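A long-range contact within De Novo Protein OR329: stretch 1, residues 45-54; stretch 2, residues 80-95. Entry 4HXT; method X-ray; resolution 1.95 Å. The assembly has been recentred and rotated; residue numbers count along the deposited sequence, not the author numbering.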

# COMPACT_ATOMS: atom_id res chain seq x y z
N GLY A 45 22.54 -9.03 -13.92
CA GLY A 45 23.35 -8.92 -12.71
C GLY A 45 22.68 -9.31 -11.40
O GLY A 45 23.34 -9.85 -10.52
N VAL A 46 21.39 -9.03 -11.26
CA VAL A 46 20.67 -9.37 -10.04
C VAL A 46 20.71 -10.87 -9.75
O VAL A 46 21.07 -11.29 -8.66
N GLU A 47 20.32 -11.68 -10.74
CA GLU A 47 20.32 -13.13 -10.59
C GLU A 47 21.69 -13.62 -10.14
O GLU A 47 21.80 -14.42 -9.21
N VAL A 48 22.74 -13.13 -10.80
CA VAL A 48 24.10 -13.54 -10.47
C VAL A 48 24.50 -13.06 -9.08
O VAL A 48 25.13 -13.80 -8.33
N LEU A 49 24.14 -11.83 -8.73
CA LEU A 49 24.48 -11.29 -7.41
C LEU A 49 23.77 -12.07 -6.32
O LEU A 49 24.33 -12.28 -5.24
N VAL A 50 22.54 -12.50 -6.59
CA VAL A 50 21.77 -13.27 -5.63
C VAL A 50 22.44 -14.62 -5.41
O VAL A 50 22.41 -15.16 -4.31
N LYS A 51 23.05 -15.15 -6.46
CA LYS A 51 23.74 -16.43 -6.32
C LYS A 51 24.99 -16.22 -5.46
O LYS A 51 25.31 -17.05 -4.62
N LEU A 52 25.68 -15.10 -5.67
CA LEU A 52 26.88 -14.80 -4.89
C LEU A 52 26.60 -14.65 -3.41
O LEU A 52 27.51 -14.74 -2.58
N LEU A 53 25.33 -14.40 -3.07
CA LEU A 53 24.95 -14.25 -1.67
C LEU A 53 25.13 -15.57 -0.94
O LEU A 53 25.29 -15.60 0.28
N THR A 54 25.11 -16.67 -1.69
CA THR A 54 25.25 -18.00 -1.12
C THR A 54 26.72 -18.46 -1.08
O THR A 54 27.01 -19.62 -0.77
N LYS A 80 11.85 -5.28 -8.05
CA LYS A 80 11.09 -6.42 -8.51
C LYS A 80 12.01 -7.51 -9.05
O LYS A 80 11.74 -8.69 -8.88
N ALA A 81 13.10 -7.09 -9.70
CA ALA A 81 14.06 -8.03 -10.26
C ALA A 81 14.69 -8.83 -9.12
O ALA A 81 14.92 -10.03 -9.25
N ILE A 82 14.94 -8.17 -8.00
CA ILE A 82 15.54 -8.84 -6.86
C ILE A 82 14.57 -9.85 -6.27
O ILE A 82 14.95 -10.98 -5.99
N VAL A 83 13.32 -9.43 -6.09
CA VAL A 83 12.30 -10.31 -5.53
C VAL A 83 12.03 -11.52 -6.42
O VAL A 83 11.96 -12.65 -5.94
N ASP A 84 11.90 -11.29 -7.72
CA ASP A 84 11.64 -12.37 -8.66
C ASP A 84 12.81 -13.34 -8.81
O ASP A 84 12.64 -14.45 -9.33
N ALA A 85 13.98 -12.92 -8.37
CA ALA A 85 15.17 -13.77 -8.44
C ALA A 85 15.34 -14.51 -7.12
O ALA A 85 16.32 -15.22 -6.91
N GLY A 86 14.37 -14.34 -6.22
CA GLY A 86 14.42 -15.01 -4.93
C GLY A 86 15.42 -14.41 -3.96
O GLY A 86 15.81 -15.04 -2.98
N GLY A 87 15.83 -13.17 -4.22
CA GLY A 87 16.80 -12.50 -3.37
C GLY A 87 16.38 -12.22 -1.94
O GLY A 87 17.23 -12.17 -1.05
N VAL A 88 15.09 -12.02 -1.70
CA VAL A 88 14.61 -11.71 -0.35
C VAL A 88 14.82 -12.85 0.65
O VAL A 88 15.32 -12.64 1.75
N GLU A 89 14.44 -14.07 0.26
CA GLU A 89 14.59 -15.23 1.13
C GLU A 89 16.06 -15.41 1.52
O GLU A 89 16.38 -15.72 2.66
N VAL A 90 16.95 -15.18 0.56
CA VAL A 90 18.39 -15.33 0.81
C VAL A 90 18.91 -14.20 1.72
O VAL A 90 19.69 -14.45 2.63
N LEU A 91 18.47 -12.98 1.47
CA LEU A 91 18.91 -11.85 2.29
C LEU A 91 18.44 -12.05 3.72
O LEU A 91 19.15 -11.69 4.66
N VAL A 92 17.25 -12.62 3.88
CA VAL A 92 16.71 -12.87 5.20
C VAL A 92 17.64 -13.84 5.93
O VAL A 92 17.91 -13.67 7.12
N LYS A 93 18.13 -14.85 5.22
CA LYS A 93 19.03 -15.81 5.84
C LYS A 93 20.35 -15.15 6.26
O LYS A 93 20.89 -15.45 7.32
N LEU A 94 20.85 -14.24 5.43
CA LEU A 94 22.10 -13.54 5.74
C LEU A 94 21.99 -12.60 6.93
O LEU A 94 23.00 -12.17 7.50
N LEU A 95 20.76 -12.27 7.31
CA LEU A 95 20.55 -11.39 8.46
C LEU A 95 21.15 -12.01 9.72
O LEU A 95 21.55 -11.30 10.65

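The contact between these two stretches is mainly apolar: no hydrogen bond or salt bridge crosses it, and the helix of stretch 1 lies against two helices of stretch 2 and the glycine turn between them. Three residues of stretch 1, Leu 53, Val 50 and Val 46, point toward stretch 2 and cover most of the surface on their side.

Leu 53 covers the most. Its chi1 m, chi2 t rotamer extends the side chain over the second helix, where CB lies 3.7 Å from Val 90 CG1, CD1 3.8 Å from Leu 91 CD2, and CD2 3.9 Å from Leu 94 CD2. A long, branched side chain suits this place, since its branched end reaches both Leu 91 and Leu 94. Leu 91 starts out sideways, but its m, t rotamer brings its end nearer; Leu 94, at m, p, points toward stretch 1.

Val 50, chi1 t, meets the turn. Its CG1 is 3.7 Å from the backbone O of Ala 85 and 4.3 Å from Val 90 CG2, while CG2 sits 3.8 Å from Gly 87 CA. Here the backbones come close, and small residues allow it: a CB on Gly 87 would lie tight against Val 50 CG2 and clash with Ile 82 CG2. Gly 86 closes the first helix in a Schellman motif, with a positive phi that favours glycine.

Val 46, also t, packs on the end of the first helix. Its CG1 lies 3.6 Å from Ile 82 CA and 4.1 Å from Ala 85 CB, and its CG2 4.1 Å from Ala 81 CB; the short alanine side chains leave room for the valine.

Glu 47 borders the contact, its CG 4.2 Å from Ala 85 CB. Within stretch 2, Lys 80 NZ forms a salt bridge with Asp 84 OD2 at 2.6 Å, apart from the apolar contact.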

# COMPACT_ATOMS: atom_id res chain seq x y z
CB VAL A 46 19.20 -8.90 -10.11
CG1 VAL A 46 18.42 -9.40 -8.90
CG2 VAL A 46 19.14 -7.39 -10.20
CB GLU A 47 19.96 -13.83 -11.91
CG GLU A 47 18.47 -13.87 -12.26
CD GLU A 47 17.94 -12.53 -12.74
OE1 GLU A 47 18.73 -11.58 -12.88
OE2 GLU A 47 16.72 -12.43 -12.97
CB VAL A 48 25.09 -13.00 -11.52
CG1 VAL A 48 26.51 -13.43 -11.19
CG2 VAL A 48 24.70 -13.49 -12.92
CB LEU A 49 24.09 -9.82 -7.32
CG LEU A 49 25.05 -8.88 -8.06
CD1 LEU A 49 24.45 -7.48 -8.09
CD2 LEU A 49 26.41 -8.88 -7.36
CB VAL A 50 20.31 -13.48 -6.12
CG1 VAL A 50 19.62 -14.54 -5.28
CG2 VAL A 50 19.55 -12.16 -6.02
CB LYS A 51 24.14 -16.98 -7.69
CG LYS A 51 24.27 -18.50 -7.70
CD LYS A 51 25.36 -18.96 -8.65
CE LYS A 51 25.30 -20.47 -8.86
NZ LYS A 51 24.10 -20.86 -9.65
CB LEU A 52 27.58 -13.54 -5.41
CG LEU A 52 28.34 -13.62 -6.73
CD1 LEU A 52 29.32 -12.46 -6.82
CD2 LEU A 52 29.10 -14.93 -6.82
CB LEU A 53 23.48 -13.81 -1.56
CG LEU A 53 23.10 -12.42 -2.07
CD1 LEU A 53 21.60 -12.21 -1.88
CD2 LEU A 53 23.89 -11.36 -1.33
CB THR A 54 24.40 -19.03 -1.90
OG1 THR A 54 24.22 -20.20 -1.11
CG2 THR A 54 25.09 -19.42 -3.20
CB LYS A 80 10.11 -6.01 -9.59
CG LYS A 80 9.17 -7.12 -10.00
CD LYS A 80 8.15 -6.62 -10.99
CE LYS A 80 7.04 -7.61 -11.15
NZ LYS A 80 7.59 -8.92 -11.56
CB ALA A 81 15.15 -7.27 -11.05
CB ILE A 82 15.91 -7.84 -5.75
CG1 ILE A 82 17.01 -6.90 -6.26
CG2 ILE A 82 16.38 -8.60 -4.51
CD1 ILE A 82 17.36 -5.79 -5.29
CB VAL A 83 10.98 -9.55 -5.30
CG1 VAL A 83 9.91 -10.49 -4.77
CG2 VAL A 83 11.21 -8.41 -4.29
CB ASP A 84 11.25 -11.80 -10.03
CG ASP A 84 9.82 -11.27 -10.06
OD1 ASP A 84 9.10 -11.39 -9.04
OD2 ASP A 84 9.41 -10.73 -11.11
CB ALA A 85 16.40 -12.92 -8.73
CB VAL A 88 13.11 -11.33 -0.38
CG1 VAL A 88 12.56 -11.25 1.03
CG2 VAL A 88 12.93 -9.99 -1.09
CB GLU A 89 14.06 -16.47 0.40
CG GLU A 89 13.93 -17.74 1.24
CD GLU A 89 15.25 -18.45 1.46
OE1 GLU A 89 16.09 -18.46 0.54
OE2 GLU A 89 15.44 -19.03 2.56
CB VAL A 90 19.18 -15.33 -0.50
CG1 VAL A 90 20.63 -15.72 -0.23
CG2 VAL A 90 18.54 -16.30 -1.49
CB LEU A 91 18.36 -10.54 1.73
CG LEU A 91 18.95 -10.07 0.40
CD1 LEU A 91 18.11 -8.94 -0.15
CD2 LEU A 91 20.41 -9.63 0.60
CB VAL A 92 15.28 -13.44 5.12
CG1 VAL A 92 14.85 -13.99 6.49
CG2 VAL A 92 14.31 -12.35 4.67
CB LYS A 93 19.32 -16.99 4.91
CG LYS A 93 20.12 -18.08 5.60
CD LYS A 93 20.35 -19.29 4.72
CE LYS A 93 20.93 -20.44 5.55
NZ LYS A 93 22.16 -20.04 6.29
CB LEU A 94 22.59 -12.77 4.51
CG LEU A 94 23.49 -13.55 3.53
CD1 LEU A 94 22.87 -14.90 3.21
CD2 LEU A 94 23.68 -12.72 2.27
CB LEU A 95 19.06 -11.14 8.69
CG LEU A 95 18.36 -10.23 7.69
CD1 LEU A 95 16.88 -10.15 8.03
CD2 LEU A 95 19.00 -8.84 7.73